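Local coordinates for protein Two-component system sensor histidine kinase (Bacteroides thetaiotaomicron, PDB 3OTT) that is probably a membrane-spanning histidine kinase that senses saccharides through its extracellular beta-propeller and beta-sandwich region and relays the signal by phosphorylation to control transcription, at residues Trp433-Asp445 against Glu460-Ile474. Sequence-based numbering, arbitrary orientation.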
loop_
_atom_site.group_PDB
_atom_site.type_symbol
_atom_site.label_atom_id
_atom_site.label_comp_id
_atom_site.label_asym_id
_atom_site.label_seq_id
_atom_site.Cartn_x
_atom_site.Cartn_y
_atom_site.Cartn_z
ATOM N N TRP B 433 7.682 -33.500 -19.358
ATOM C CA TRP B 433 9.024 -33.820 -18.799
ATOM C C TRP B 433 9.182 -32.863 -17.612
ATOM O O TRP B 433 9.008 -31.643 -17.778
ATOM C CB TRP B 433 10.105 -33.567 -19.865
ATOM C CG TRP B 433 10.186 -34.692 -20.886
ATOM C CD1 TRP B 433 9.253 -35.024 -21.860
ATOM C CD2 TRP B 433 11.257 -35.638 -21.029
ATOM N NE1 TRP B 433 9.698 -36.094 -22.596
ATOM C CE2 TRP B 433 10.911 -36.503 -22.090
ATOM C CE3 TRP B 433 12.489 -35.812 -20.374
ATOM C CZ2 TRP B 433 11.743 -37.565 -22.496
ATOM C CZ3 TRP B 433 13.333 -36.870 -20.779
ATOM C CH2 TRP B 433 12.946 -37.734 -21.822
ATOM N N ILE B 434 9.449 -33.412 -16.425
ATOM C CA ILE B 434 9.450 -32.627 -15.189
ATOM C C ILE B 434 10.765 -32.816 -14.457
ATOM O O ILE B 434 11.134 -33.932 -14.129
ATOM C CB ILE B 434 8.283 -33.048 -14.282
ATOM C CG1 ILE B 434 6.959 -32.854 -15.014
ATOM C CG2 ILE B 434 8.289 -32.282 -12.947
ATOM C CD1 ILE B 434 5.868 -33.804 -14.519
ATOM N N SER B 435 11.497 -31.728 -14.265
ATOM C CA SER B 435 12.737 -31.843 -13.559
ATOM C C SER B 435 12.512 -31.444 -12.104
ATOM O O SER B 435 11.809 -30.480 -11.821
ATOM C CB SER B 435 13.849 -31.004 -14.217
ATOM O OG SER B 435 13.780 -29.632 -13.854
ATOM N N THR B 436 13.172 -32.163 -11.212
ATOM C CA THR B 436 12.993 -32.019 -9.791
ATOM C C THR B 436 14.347 -31.793 -9.015
ATOM O O THR B 436 15.421 -32.090 -9.502
ATOM C CB THR B 436 12.314 -33.335 -9.364
ATOM O OG1 THR B 436 10.932 -33.283 -9.786
ATOM C CG2 THR B 436 12.318 -33.514 -7.959
ATOM N N CYS B 437 14.273 -31.306 -7.786
ATOM C CA CYS B 437 15.363 -31.463 -6.861
ATOM C C CYS B 437 15.053 -32.774 -6.101
ATOM O O CYS B 437 13.894 -33.012 -5.697
ATOM C CB CYS B 437 15.406 -30.252 -5.910
ATOM S SG CYS B 437 16.525 -30.367 -4.463
ATOM N N LEU B 438 16.029 -33.654 -5.971
ATOM C CA LEU B 438 15.887 -34.920 -5.204
ATOM C C LEU B 438 15.184 -36.095 -5.893
ATOM O O LEU B 438 15.459 -37.245 -5.554
ATOM C CB LEU B 438 15.263 -34.739 -3.806
ATOM C CG LEU B 438 16.020 -34.033 -2.664
ATOM C CD1 LEU B 438 15.016 -34.006 -1.465
ATOM C CD2 LEU B 438 17.317 -34.727 -2.250
ATOM N N GLY B 439 14.307 -35.837 -6.866
ATOM C CA GLY B 439 13.673 -36.954 -7.566
ATOM C C GLY B 439 14.105 -37.168 -9.008
ATOM O O GLY B 439 13.453 -37.878 -9.760
ATOM N N GLY B 440 15.194 -36.564 -9.437
ATOM C CA GLY B 440 15.543 -36.698 -10.848
ATOM C C GLY B 440 14.532 -36.096 -11.823
ATOM O O GLY B 440 13.956 -35.045 -11.554
ATOM N N ILE B 441 14.368 -36.744 -12.988
ATOM C CA ILE B 441 13.397 -36.310 -14.003
ATOM C C ILE B 441 12.223 -37.317 -14.158
ATOM O O ILE B 441 12.394 -38.541 -14.179
ATOM C CB ILE B 441 14.087 -36.126 -15.393
ATOM C CG1 ILE B 441 15.190 -35.041 -15.333
ATOM C CG2 ILE B 441 13.054 -35.811 -16.497
ATOM C CD1 ILE B 441 16.305 -35.262 -16.440
ATOM N N PHE B 442 11.026 -36.790 -14.250
ATOM C CA PHE B 442 9.835 -37.621 -14.456
ATOM C C PHE B 442 9.286 -37.328 -15.854
ATOM O O PHE B 442 9.254 -36.146 -16.300
ATOM C CB PHE B 442 8.738 -37.256 -13.432
ATOM C CG PHE B 442 9.146 -37.494 -12.006
ATOM C CD1 PHE B 442 9.924 -36.566 -11.293
ATOM C CD2 PHE B 442 8.738 -38.646 -11.355
ATOM C CE1 PHE B 442 10.300 -36.819 -9.921
ATOM C CE2 PHE B 442 9.143 -38.913 -10.009
ATOM C CZ PHE B 442 9.901 -37.994 -9.311
ATOM N N VAL B 443 8.859 -38.390 -16.537
ATOM C CA VAL B 443 8.217 -38.282 -17.829
ATOM C C VAL B 443 6.827 -38.867 -17.673
ATOM O O VAL B 443 6.709 -40.050 -17.313
ATOM C CB VAL B 443 8.979 -39.030 -18.893
ATOM C CG1 VAL B 443 8.270 -38.884 -20.226
ATOM C CG2 VAL B 443 10.468 -38.544 -18.961
ATOM N N VAL B 444 5.801 -38.028 -17.860
ATOM C CA VAL B 444 4.414 -38.352 -17.535
ATOM C C VAL B 444 3.483 -38.155 -18.741
ATOM O O VAL B 444 3.604 -37.176 -19.508
ATOM C CB VAL B 444 3.914 -37.420 -16.407
ATOM C CG1 VAL B 444 2.389 -37.412 -16.292
ATOM C CG2 VAL B 444 4.547 -37.793 -15.023
ATOM N N ASP B 445 2.558 -39.074 -18.918
ATOM C CA ASP B 445 1.574 -38.936 -19.962
ATOM C C ASP B 445 0.608 -37.764 -19.649
ATOM O O ASP B 445 -0.160 -37.826 -18.702
ATOM C CB ASP B 445 0.830 -40.249 -20.170
ATOM C CG ASP B 445 -0.169 -40.178 -21.368
ATOM O OD1 ASP B 445 -1.103 -39.338 -21.344
ATOM O OD2 ASP B 445 -0.019 -40.967 -22.323
ATOM N N GLU B 460 5.051 -42.673 -15.809
ATOM C CA GLU B 460 5.440 -43.745 -16.728
ATOM C C GLU B 460 6.968 -44.017 -16.647
ATOM O O GLU B 460 7.406 -45.153 -16.725
ATOM C CB GLU B 460 5.023 -43.391 -18.181
ATOM C CG GLU B 460 3.498 -43.604 -18.515
ATOM C CD GLU B 460 2.526 -42.583 -17.876
ATOM O OE1 GLU B 460 2.913 -41.550 -17.312
ATOM O OE2 GLU B 460 1.314 -42.819 -17.911
ATOM N N GLN B 461 7.765 -42.957 -16.514
ATOM C CA GLN B 461 9.222 -43.086 -16.572
ATOM C C GLN B 461 9.830 -42.162 -15.570
ATOM O O GLN B 461 9.274 -41.078 -15.272
ATOM C CB GLN B 461 9.795 -42.719 -17.967
ATOM C CG GLN B 461 9.351 -43.629 -19.154
ATOM C CD GLN B 461 10.034 -43.279 -20.539
ATOM O OE1 GLN B 461 10.279 -42.118 -20.858
ATOM N NE2 GLN B 461 10.331 -44.303 -21.332
ATOM N N ASN B 462 11.032 -42.523 -15.127
ATOM C CA ASN B 462 11.818 -41.639 -14.226
ATOM C C ASN B 462 13.252 -41.791 -14.626
ATOM O O ASN B 462 13.692 -42.869 -14.991
ATOM C CB ASN B 462 11.505 -41.958 -12.730
ATOM C CG ASN B 462 12.452 -41.225 -11.713
ATOM O OD1 ASN B 462 13.322 -41.877 -11.076
ATOM N ND2 ASN B 462 12.275 -39.897 -11.544
ATOM N N TYR B 463 13.985 -40.687 -14.693
ATOM C CA TYR B 463 15.428 -40.758 -14.944
ATOM C C TYR B 463 16.116 -40.394 -13.621
ATOM O O TYR B 463 15.771 -39.373 -13.026
ATOM C CB TYR B 463 15.841 -39.769 -16.059
ATOM C CG TYR B 463 15.529 -40.252 -17.462
ATOM C CD1 TYR B 463 14.364 -39.855 -18.130
ATOM C CD2 TYR B 463 16.386 -41.149 -18.121
ATOM C CE1 TYR B 463 14.067 -40.326 -19.423
ATOM C CE2 TYR B 463 16.080 -41.639 -19.369
ATOM C CZ TYR B 463 14.928 -41.218 -20.019
ATOM O OH TYR B 463 14.692 -41.698 -21.283
ATOM N N SER B 464 17.123 -41.169 -13.194
ATOM C CA SER B 464 17.807 -40.869 -11.945
ATOM C C SER B 464 19.289 -41.327 -11.950
ATOM O O SER B 464 19.777 -41.836 -12.965
ATOM C CB SER B 464 17.092 -41.598 -10.839
ATOM O OG SER B 464 17.301 -42.978 -11.009
ATOM N N VAL B 465 19.953 -41.239 -10.791
ATOM C CA VAL B 465 21.322 -41.750 -10.651
ATOM C C VAL B 465 21.427 -43.255 -10.973
ATOM O O VAL B 465 22.497 -43.697 -11.363
ATOM C CB VAL B 465 21.974 -41.370 -9.259
ATOM C CG1 VAL B 465 23.394 -41.855 -9.174
ATOM C CG2 VAL B 465 22.097 -39.930 -9.137
ATOM N N HIS B 466 20.339 -44.025 -10.830
ATOM C CA HIS B 466 20.350 -45.468 -11.141
ATOM C C HIS B 466 20.237 -45.853 -12.633
ATOM O O HIS B 466 20.667 -46.929 -13.033
ATOM C CB HIS B 466 19.272 -46.227 -10.331
ATOM C CG HIS B 466 19.400 -46.035 -8.847
ATOM N ND1 HIS B 466 18.420 -45.430 -8.086
ATOM C CD2 HIS B 466 20.427 -46.303 -7.999
ATOM C CE1 HIS B 466 18.821 -45.365 -6.828
ATOM N NE2 HIS B 466 20.038 -45.879 -6.750
ATOM N N ASN B 467 19.680 -44.985 -13.462
ATOM C CA ASN B 467 19.605 -45.328 -14.884
ATOM C C ASN B 467 20.282 -44.292 -15.842
ATOM O O ASN B 467 19.835 -44.112 -16.967
ATOM C CB ASN B 467 18.139 -45.688 -15.293
ATOM C CG ASN B 467 17.201 -44.503 -15.165
ATOM O OD1 ASN B 467 17.647 -43.390 -14.914
ATOM N ND2 ASN B 467 15.896 -44.733 -15.330
ATOM N N GLY B 468 21.367 -43.654 -15.387
ATOM C CA GLY B 468 22.274 -42.891 -16.259
ATOM C C GLY B 468 22.493 -41.431 -15.875
ATOM O O GLY B 468 23.476 -40.855 -16.277
ATOM N N LEU B 469 21.606 -40.813 -15.111
ATOM C CA LEU B 469 21.884 -39.408 -14.706
ATOM C C LEU B 469 23.103 -39.256 -13.819
ATOM O O LEU B 469 23.486 -40.173 -13.120
ATOM C CB LEU B 469 20.717 -38.737 -14.006
ATOM C CG LEU B 469 19.508 -38.360 -14.809
ATOM C CD1 LEU B 469 18.605 -37.608 -13.878
ATOM C CD2 LEU B 469 19.969 -37.510 -15.963
ATOM N N SER B 470 23.700 -38.079 -13.907
ATOM C CA SER B 470 24.893 -37.681 -13.153
ATOM C C SER B 470 24.609 -37.260 -11.734
ATOM O O SER B 470 25.559 -37.008 -10.988
ATOM C CB SER B 470 25.553 -36.477 -13.865
ATOM O OG SER B 470 26.048 -36.867 -15.173
ATOM N N GLY B 471 23.328 -37.138 -11.373
ATOM C CA GLY B 471 22.874 -36.597 -10.076
ATOM C C GLY B 471 21.359 -36.487 -9.992
ATOM O O GLY B 471 20.654 -36.780 -10.967
ATOM N N MET B 472 20.842 -36.050 -8.837
ATOM C CA MET B 472 19.401 -36.070 -8.581
ATOM C C MET B 472 18.789 -34.662 -8.517
ATOM O O MET B 472 17.541 -34.529 -8.546
ATOM C CB MET B 472 19.064 -36.868 -7.323
ATOM C CG MET B 472 19.275 -38.394 -7.485
ATOM S SD MET B 472 18.231 -39.116 -8.805
ATOM C CE MET B 472 16.631 -39.176 -8.065
ATOM N N PHE B 473 19.667 -33.646 -8.454
ATOM C CA PHE B 473 19.274 -32.230 -8.469
ATOM C C PHE B 473 19.383 -31.626 -9.850
ATOM O O PHE B 473 20.479 -31.242 -10.341
ATOM C CB PHE B 473 20.061 -31.394 -7.464
ATOM C CG PHE B 473 20.551 -32.200 -6.308
ATOM C CD1 PHE B 473 19.849 -32.197 -5.089
ATOM C CD2 PHE B 473 21.675 -33.034 -6.454
ATOM C CE1 PHE B 473 20.275 -32.974 -4.013
ATOM C CE2 PHE B 473 22.116 -33.825 -5.397
ATOM C CZ PHE B 473 21.417 -33.788 -4.159
ATOM N N ILE B 474 18.219 -31.506 -10.449
ATOM C CA ILE B 474 18.155 -31.077 -11.836
ATOM C C ILE B 474 17.529 -29.685 -11.958
ATOM O O ILE B 474 16.420 -29.461 -11.481
ATOM C CB ILE B 474 17.490 -32.150 -12.677
ATOM C CG1 ILE B 474 18.453 -33.339 -12.806
ATOM C CG2 ILE B 474 17.405 -31.704 -14.106
ATOM C CD1 ILE B 474 18.304 -34.398 -11.929
#
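Asn-462 lays its amide nitrogen over the face of the Phe-442 ring, ND2 3.6 Å above the centre, with ring and amide planes 45° apart. Its CG stands anti to the backbone N (chi1 171°), turning the amide along the neighbouring strand, where ND2 gives a nearly straight hydrogen bond to Gly-439 O (2.9 Å), almost head-on to the carbonyl. An amide suits this place: its N-H satisfies a turn carbonyl while the nitrogen packs on the flat ring.

Antiparallel strands 441-445 and 461-463 place Ile-441, Val-443, Gln-461 and Tyr-463 on the sheet face opposite Phe-442 and Asn-462. Val-443 CG2 sits over the six-membered ring of Trp-433, 3.5 Å above its plane, and meets the edge of the Tyr-463 ring. These rings are near parallel (17°) but slid apart; Trp-433 CH2 and Tyr-463 CE1 touch at 3.7 Å. Ile-474, starting the next blade, crosses Ile-441 at about a right angle, and that blade's Val-487 packs on both.

Met-472 O accepts from Gly-440 N (3.2 Å) and weakly from Leu-438 N. Met-472 bends at chi2 and chi3, bringing CE to 3.3 Å from Gly-440 N; glycine leaves room for Tyr-463 O and accommodates the positive phi. Glu-460 OE1 accepts from Asp-445 N (3.0 Å) above the carboxylate plane; OE2 bonds Tyr-457.

Ile-474 N to Thr-436 O (3.0 Å) ties the hairpin to the loop entering the next blade: apolar chains fill the interblade face, while amide and backbone bonds fix the turn.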